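Local coordinates for protein triosephosphate isomerase (Toxoplasma gondii, PDB 5UPR) that probably interconverts D-glyceraldehyde 3-phosphate and dihydroxyacetone phosphate, a step of glycolysis and gluconeogenesis, as a homodimeric triosephosphate isomerase, at residues A[104-109]-A[134-139]; A[156-161]-A[200-205]; A[166-171]-A[208-213]. All blocks are in the same frame, centred on the assembly; numbering follows the deposited sequence.

Contact 1 (A[104-109]-A[134-139]); sequences ERRAGF and VILCIG
R106, on the short helix 103-107, reaches the carbonyl of C137 on strand 133-138 with the end of its guanidinium group. NH2 of R106 lies 3.0 Å from O of C137, a hydrogen bond with an N-H...O angle of 152°. The nitrogen meets the carbonyl almost head-on, the C=O...N angle being 165°, while the oxygen sits near the guanidinium edge, tilted somewhat from its plane. Two apolar side chains flank the same nitrogen more loosely and obliquely: CG2 of I138 is 4.2 Å from NH2 of R106, and CD1 of L136 comes up a little farther away.

Reach explains why arginine suits this place. The nearest CA atoms of the two segments, those of R106 and I138, are still 9.6 Å apart, and a side chain extended from CG to NE spans that gap. In the second shell, NE of R106 is hydrogen-bonded to the carbonyl O of G101, so two N-H groups of one planar unit are anchored and its rotation is restricted. Q157 and V120, on two further helices, also pack on this arginine, while its neighbours E104 and R105 bond to the second subunit.

The contact thus ties helix 103-107, which follows barrel strand 97-100, to the C-terminal end of the neighbouring strand 133-138. Both acceptors named here are main-chain carbonyls; the positive guanidinium would probably polarise that of C137.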
# COMPACT_ATOMS: atom_id res chain seq x y z
N GLU A 104 -9.33 9.91 2.66
CA GLU A 104 -9.18 9.37 1.29
C GLU A 104 -9.28 7.82 1.29
O GLU A 104 -9.93 7.26 0.39
CB GLU A 104 -7.91 9.91 0.60
CG GLU A 104 -7.95 11.41 0.39
CD GLU A 104 -6.61 12.10 0.36
OE1 GLU A 104 -5.56 11.39 0.32
OE2 GLU A 104 -6.62 13.40 0.30
N ARG A 105 -8.74 7.16 2.31
CA ARG A 105 -8.79 5.69 2.42
C ARG A 105 -10.14 5.24 2.98
O ARG A 105 -10.58 4.15 2.63
CB ARG A 105 -7.65 5.14 3.27
CG ARG A 105 -6.24 5.50 2.75
CD ARG A 105 -5.20 4.53 3.22
NE ARG A 105 -5.47 3.15 2.73
CZ ARG A 105 -5.27 2.71 1.47
NH1 ARG A 105 -4.68 3.48 0.55
NH2 ARG A 105 -5.54 1.46 1.18
N ARG A 106 -10.79 6.04 3.84
CA ARG A 106 -12.15 5.72 4.29
C ARG A 106 -13.12 5.78 3.10
O ARG A 106 -14.03 4.93 3.02
CB ARG A 106 -12.67 6.62 5.43
CG ARG A 106 -11.92 6.44 6.75
CD ARG A 106 -12.28 7.54 7.78
NE ARG A 106 -11.63 7.43 9.06
CZ ARG A 106 -12.08 6.77 10.16
NH1 ARG A 106 -13.17 6.04 10.14
NH2 ARG A 106 -11.40 6.84 11.28
N ALA A 107 -12.91 6.68 2.16
CA ALA A 107 -13.82 6.79 1.01
C ALA A 107 -13.56 5.71 -0.04
O ALA A 107 -14.48 5.28 -0.73
CB ALA A 107 -13.73 8.17 0.34
N GLY A 108 -12.32 5.30 -0.18
CA GLY A 108 -11.95 4.27 -1.13
C GLY A 108 -11.64 4.88 -2.51
O GLY A 108 -11.84 6.04 -2.73
N PHE A 109 -11.12 4.05 -3.39
CA PHE A 109 -10.57 4.42 -4.67
C PHE A 109 -11.10 3.61 -5.83
O PHE A 109 -11.06 2.33 -5.83
CB PHE A 109 -9.05 4.23 -4.63
CG PHE A 109 -8.35 4.96 -3.48
CD1 PHE A 109 -8.14 6.35 -3.54
CD2 PHE A 109 -7.98 4.28 -2.34
CE1 PHE A 109 -7.49 7.00 -2.50
CE2 PHE A 109 -7.36 4.91 -1.31
CZ PHE A 109 -7.10 6.31 -1.38
N VAL A 134 0.74 5.84 15.99
CA VAL A 134 -0.33 5.98 15.00
C VAL A 134 -0.85 7.41 14.98
O VAL A 134 -1.20 7.96 16.03
CB VAL A 134 -1.50 5.06 15.40
CG1 VAL A 134 -2.71 5.30 14.48
CG2 VAL A 134 -1.04 3.59 15.35
N ILE A 135 -0.91 8.00 13.80
CA ILE A 135 -1.67 9.21 13.55
C ILE A 135 -3.07 8.75 13.08
O ILE A 135 -3.22 8.30 11.93
CB ILE A 135 -0.99 10.09 12.51
CG1 ILE A 135 0.40 10.50 12.97
CG2 ILE A 135 -1.82 11.33 12.24
CD1 ILE A 135 1.26 11.11 11.84
N LEU A 136 -4.04 8.79 13.99
CA LEU A 136 -5.39 8.36 13.70
C LEU A 136 -6.25 9.51 13.18
O LEU A 136 -6.50 10.46 13.93
CB LEU A 136 -6.04 7.77 14.97
CG LEU A 136 -7.56 7.54 14.98
CD1 LEU A 136 -7.90 6.51 13.89
CD2 LEU A 136 -8.02 7.05 16.33
N CYS A 137 -6.71 9.40 11.93
CA CYS A 137 -7.49 10.44 11.27
C CYS A 137 -9.00 10.25 11.48
O CYS A 137 -9.52 9.16 11.34
CB CYS A 137 -7.16 10.51 9.76
SG CYS A 137 -5.42 10.78 9.38
N ILE A 138 -9.69 11.32 11.82
CA ILE A 138 -11.18 11.34 11.96
C ILE A 138 -11.67 12.65 11.37
O ILE A 138 -10.89 13.57 11.18
CB ILE A 138 -11.64 11.25 13.46
CG1 ILE A 138 -11.12 12.39 14.30
CG2 ILE A 138 -11.21 9.97 14.11
CD1 ILE A 138 -11.56 12.42 15.73
N GLY A 139 -12.96 12.76 11.11
CA GLY A 139 -13.50 14.00 10.56
C GLY A 139 -14.87 13.81 9.95
O GLY A 139 -15.16 12.75 9.48

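Contact 2 (A[156-161]-A[200-205]); sequences EQLEAV and RDIRNW
L158 and W205 form the tight part of this contact between helices 150-164 and 192-209. CB of L158 stands over the six-membered ring of W205, 3.5 Å from its centroid and only 5° off the ring normal, a CH-pi contact. The indole can reach so far because its CG is anti to the backbone N (chi1 -178°), which sends the ring across to the other helix, where it slides past the leucine pointing the opposite way. Against the backbone, CH2 of W205 comes 3.5 Å from O of L158. CD1 of L158 continues along the ring, 3.9 Å from CE3 of W205, and then meets CG2 of I202 at 4.3 Å. Tryptophan suits the gap: the short helical segments approach no closer than 11.3 Å between axes, too far for small residues to mesh. Beneath them, L158 and I202 both rest on I138 and I176 of the barrel strands, so branched aliphatic side chains fit this layer between helices and barrel.

On the outer side, the E159 side chain packs more loosely. Its carboxylate plane is turned 71° from the indole, and OE1 of E159 is 4.1 Å from CZ2 of W205. A water joins them instead, accepting from NE1 of W205 at 2.8 Å and donating to OE1 of E159 at 3.2 Å. The other oxygen, OE2, forms a salt bridge with R162.

Tryptophan therefore serves both environments: its face supplies apolar contact inward, while its one N-H is satisfied through water on the partly exposed side, with no direct hydrogen bond between the segments.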
# COMPACT_ATOMS: atom_id res chain seq x y z
N GLU A 156 -18.58 8.31 17.12
CA GLU A 156 -18.77 6.98 16.46
C GLU A 156 -17.40 6.50 15.88
O GLU A 156 -17.03 5.33 16.04
CB GLU A 156 -19.76 7.06 15.28
CG GLU A 156 -21.21 7.26 15.59
CD GLU A 156 -22.06 7.54 14.31
OE1 GLU A 156 -21.55 7.53 13.13
OE2 GLU A 156 -23.31 7.83 14.47
N GLN A 157 -16.67 7.41 15.23
CA GLN A 157 -15.38 7.05 14.68
C GLN A 157 -14.36 6.63 15.74
O GLN A 157 -13.66 5.63 15.63
CB GLN A 157 -14.80 8.22 13.85
CG GLN A 157 -15.58 8.45 12.56
CD GLN A 157 -14.97 9.53 11.73
OE1 GLN A 157 -14.49 10.55 12.25
NE2 GLN A 157 -14.87 9.31 10.41
N LEU A 158 -14.31 7.39 16.82
CA LEU A 158 -13.42 7.10 17.93
C LEU A 158 -13.87 5.89 18.75
O LEU A 158 -13.04 5.11 19.17
CB LEU A 158 -13.30 8.34 18.78
CG LEU A 158 -12.54 9.47 18.20
CD1 LEU A 158 -12.80 10.80 18.90
CD2 LEU A 158 -11.06 9.15 18.29
N GLU A 159 -15.18 5.75 18.98
CA GLU A 159 -15.72 4.59 19.73
C GLU A 159 -15.37 3.23 19.03
O GLU A 159 -15.06 2.30 19.71
CB GLU A 159 -17.22 4.74 19.90
CG GLU A 159 -18.02 3.54 20.43
CD GLU A 159 -17.64 3.14 21.83
OE1 GLU A 159 -16.92 3.90 22.55
OE2 GLU A 159 -18.05 2.02 22.22
N ALA A 160 -15.40 3.17 17.67
CA ALA A 160 -14.99 1.98 16.99
C ALA A 160 -13.53 1.63 17.34
O ALA A 160 -13.18 0.49 17.56
CB ALA A 160 -15.12 2.15 15.46
N VAL A 161 -12.67 2.64 17.41
CA VAL A 161 -11.28 2.43 17.79
C VAL A 161 -11.15 1.97 19.22
O VAL A 161 -10.40 1.03 19.51
CB VAL A 161 -10.39 3.64 17.50
CG1 VAL A 161 -8.92 3.34 17.91
CG2 VAL A 161 -10.42 3.96 16.00
N ARG A 200 -11.58 20.40 21.50
CA ARG A 200 -12.00 20.25 22.89
C ARG A 200 -13.09 19.16 23.06
O ARG A 200 -13.06 18.45 24.02
CB ARG A 200 -12.43 21.60 23.47
CG ARG A 200 -12.80 21.60 24.96
CD ARG A 200 -11.73 20.96 25.79
NE ARG A 200 -11.44 21.77 26.97
CZ ARG A 200 -10.23 21.91 27.52
NH1 ARG A 200 -9.14 21.23 27.06
NH2 ARG A 200 -10.07 22.71 28.59
N ASP A 201 -14.04 19.04 22.12
CA ASP A 201 -14.98 17.95 22.09
C ASP A 201 -14.28 16.59 21.97
O ASP A 201 -14.69 15.65 22.60
CB ASP A 201 -15.94 18.07 20.90
CG ASP A 201 -16.98 19.17 21.03
OD1 ASP A 201 -17.23 19.66 22.16
OD2 ASP A 201 -17.59 19.45 19.97
N ILE A 202 -13.27 16.50 21.14
CA ILE A 202 -12.50 15.29 20.97
C ILE A 202 -11.79 14.95 22.29
O ILE A 202 -11.81 13.78 22.72
CB ILE A 202 -11.49 15.41 19.80
CG1 ILE A 202 -12.24 15.44 18.48
CG2 ILE A 202 -10.44 14.27 19.88
CD1 ILE A 202 -11.39 15.99 17.39
N ARG A 203 -11.22 15.95 22.93
CA ARG A 203 -10.53 15.72 24.24
C ARG A 203 -11.53 15.33 25.34
O ARG A 203 -11.21 14.49 26.14
CB ARG A 203 -9.66 16.92 24.61
CG ARG A 203 -8.58 16.61 25.65
CD ARG A 203 -7.67 17.79 25.97
NE ARG A 203 -7.04 18.34 24.74
CZ ARG A 203 -6.04 17.78 24.06
NH1 ARG A 203 -5.47 16.67 24.45
NH2 ARG A 203 -5.60 18.37 22.95
N ASN A 204 -12.73 15.88 25.32
CA ASN A 204 -13.78 15.51 26.28
C ASN A 204 -14.20 14.08 25.99
O ASN A 204 -14.50 13.36 26.93
CB ASN A 204 -15.03 16.41 26.27
CG ASN A 204 -14.77 17.84 26.74
OD1 ASN A 204 -13.79 18.12 27.43
ND2 ASN A 204 -15.66 18.76 26.32
N TRP A 205 -14.22 13.66 24.72
CA TRP A 205 -14.52 12.28 24.40
C TRP A 205 -13.47 11.36 25.03
O TRP A 205 -13.84 10.34 25.64
CB TRP A 205 -14.65 12.02 22.87
CG TRP A 205 -15.02 10.58 22.58
CD1 TRP A 205 -16.30 10.05 22.46
CD2 TRP A 205 -14.13 9.47 22.46
NE1 TRP A 205 -16.22 8.69 22.30
CE2 TRP A 205 -14.90 8.31 22.25
CE3 TRP A 205 -12.72 9.36 22.49
CZ2 TRP A 205 -14.32 7.05 22.17
CZ3 TRP A 205 -12.15 8.06 22.36
CH2 TRP A 205 -12.95 6.96 22.17
O HOH W 1 -18.19 6.81 22.79

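Contact 3 (A[166-171]-A[208-213]); sequences PEADAW and QAVSPK
V210 aims its two methyl groups at different partners: with chi1 at -172°, CG1 is anti to the backbone N and turns to A168, whereas CG2, anti to the carbonyl carbon, is carried to the indole of W171. The tryptophan, on the 3-10 segment 169-171 and with chi1 at -74°, presents a ring face to that methyl. CG2 of V210 lies 4.3 Å from the centroid of the six-membered ring of W171 and 11° off its normal, a CH-pi contact centred over the ring. The other branch is closer, CG1 of V210 standing 3.8 Å from CB of A168. Here the small side chain suits the place, since it lets the backbones draw together until the CA atoms of A168 and V210 are 6.0 Å apart.

The carbonyl O of E167 lies at the edge of the W171 ring, in its plane, and NE1 of W171 is hydrogen-bonded to the carbonyl O of V165, which holds the indole in position for the valine. S211, beside V210, is the N-cap of the next helix, its OG bonded to N of V214.

The contact joins two loops on the outer, helical side of the TIM barrel: the link between helix 150-164 and strand 174-178, and the turn between helices 192-209 and 212-217. W171 reaches inward to W205 and L206 of helix 192-209 and to V161 of helix 150-164.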
# COMPACT_ATOMS: atom_id res chain seq x y z
N PRO A 166 -9.51 -1.39 23.81
CA PRO A 166 -10.12 -0.99 25.06
C PRO A 166 -9.10 -0.69 26.19
O PRO A 166 -9.49 -0.13 27.20
CB PRO A 166 -10.99 -2.20 25.43
CG PRO A 166 -10.30 -3.40 24.77
CD PRO A 166 -9.76 -2.80 23.48
N GLU A 167 -7.85 -1.07 26.06
CA GLU A 167 -6.86 -0.79 27.11
C GLU A 167 -6.35 0.63 26.98
O GLU A 167 -5.77 0.99 25.94
CB GLU A 167 -5.66 -1.74 27.03
CG GLU A 167 -5.22 -2.25 28.38
CD GLU A 167 -3.73 -2.47 28.49
OE1 GLU A 167 -2.97 -2.32 27.47
OE2 GLU A 167 -3.35 -2.77 29.64
N ALA A 168 -6.46 1.36 28.07
CA ALA A 168 -6.07 2.79 28.07
C ALA A 168 -4.57 2.98 27.83
O ALA A 168 -4.17 3.95 27.18
CB ALA A 168 -6.50 3.48 29.39
N ASP A 169 -3.73 2.06 28.33
CA ASP A 169 -2.28 2.23 28.18
C ASP A 169 -1.85 2.28 26.70
O ASP A 169 -0.87 2.96 26.37
CB ASP A 169 -1.51 1.06 28.84
CG ASP A 169 0.04 1.28 28.80
OD1 ASP A 169 0.47 2.34 29.35
OD2 ASP A 169 0.79 0.45 28.19
N ALA A 170 -2.56 1.55 25.81
CA ALA A 170 -2.17 1.49 24.42
C ALA A 170 -2.27 2.87 23.72
O ALA A 170 -1.51 3.17 22.76
CB ALA A 170 -3.01 0.42 23.69
N TRP A 171 -3.21 3.69 24.22
CA TRP A 171 -3.48 5.00 23.67
C TRP A 171 -2.32 6.00 23.85
O TRP A 171 -2.35 7.08 23.21
CB TRP A 171 -4.77 5.59 24.26
CG TRP A 171 -5.99 4.93 23.70
CD1 TRP A 171 -6.40 3.68 23.95
CD2 TRP A 171 -6.92 5.50 22.79
NE1 TRP A 171 -7.54 3.43 23.24
CE2 TRP A 171 -7.89 4.53 22.53
CE3 TRP A 171 -7.02 6.73 22.16
CZ2 TRP A 171 -8.96 4.73 21.67
CZ3 TRP A 171 -8.11 6.98 21.33
CH2 TRP A 171 -9.04 5.97 21.05
N GLN A 208 -14.01 10.92 28.88
CA GLN A 208 -15.22 10.13 29.27
C GLN A 208 -15.10 8.67 28.85
O GLN A 208 -15.49 7.83 29.59
CB GLN A 208 -16.51 10.78 28.68
CG GLN A 208 -17.75 9.92 28.32
CD GLN A 208 -18.80 9.89 29.37
OE1 GLN A 208 -19.15 10.95 29.93
NE2 GLN A 208 -19.36 8.70 29.63
N ALA A 209 -14.60 8.40 27.63
CA ALA A 209 -14.58 7.04 27.08
C ALA A 209 -13.32 6.25 27.44
O ALA A 209 -13.38 5.04 27.55
CB ALA A 209 -14.68 7.06 25.55
N VAL A 210 -12.16 6.94 27.58
CA VAL A 210 -10.93 6.27 27.92
C VAL A 210 -10.52 6.66 29.34
O VAL A 210 -10.77 5.92 30.27
CB VAL A 210 -9.82 6.56 26.88
CG1 VAL A 210 -8.61 5.69 27.13
CG2 VAL A 210 -10.33 6.36 25.45
N SER A 211 -9.91 7.82 29.54
CA SER A 211 -9.60 8.33 30.89
C SER A 211 -9.15 9.78 30.83
O SER A 211 -8.61 10.25 29.80
CB SER A 211 -8.49 7.49 31.58
OG SER A 211 -7.24 7.73 30.88
N PRO A 212 -9.30 10.50 31.92
CA PRO A 212 -8.67 11.86 32.00
C PRO A 212 -7.16 11.89 31.69
O PRO A 212 -6.69 12.86 31.05
CB PRO A 212 -8.95 12.29 33.46
CG PRO A 212 -10.16 11.48 33.87
CD PRO A 212 -10.09 10.17 33.15
N LYS A 213 -6.41 10.88 32.07
CA LYS A 213 -4.97 10.89 31.77
C LYS A 213 -4.71 10.83 30.25
O LYS A 213 -3.86 11.55 29.74
CB LYS A 213 -4.32 9.67 32.41
CG LYS A 213 -2.84 9.43 32.08
CD LYS A 213 -2.44 8.11 32.77
CE LYS A 213 -1.52 7.20 31.98
NZ LYS A 213 -0.11 7.49 32.23

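How the contacts relate
All three contacts belong to one TIM barrel, and the chain enters contact 1 before the other two. Contacts 2 and 3 interleave, 156-161 and 166-171 preceding 200-205 and 208-213, and both use helix 192-209. Their centres are 11 Å apart, and W205 of contact 2 touches V210 and W171 of contact 3, so the apolar packing of the two meets at these tryptophans. Contact 1, with its centre about 15 Å from that of contact 2, is joined to it through Q157, whose OE1 probably accepts a hydrogen bond from N of G139, and through packing of I138 on L158. Contacts 1 and 3 do not touch. The series runs outward from barrel strand to helices to loops.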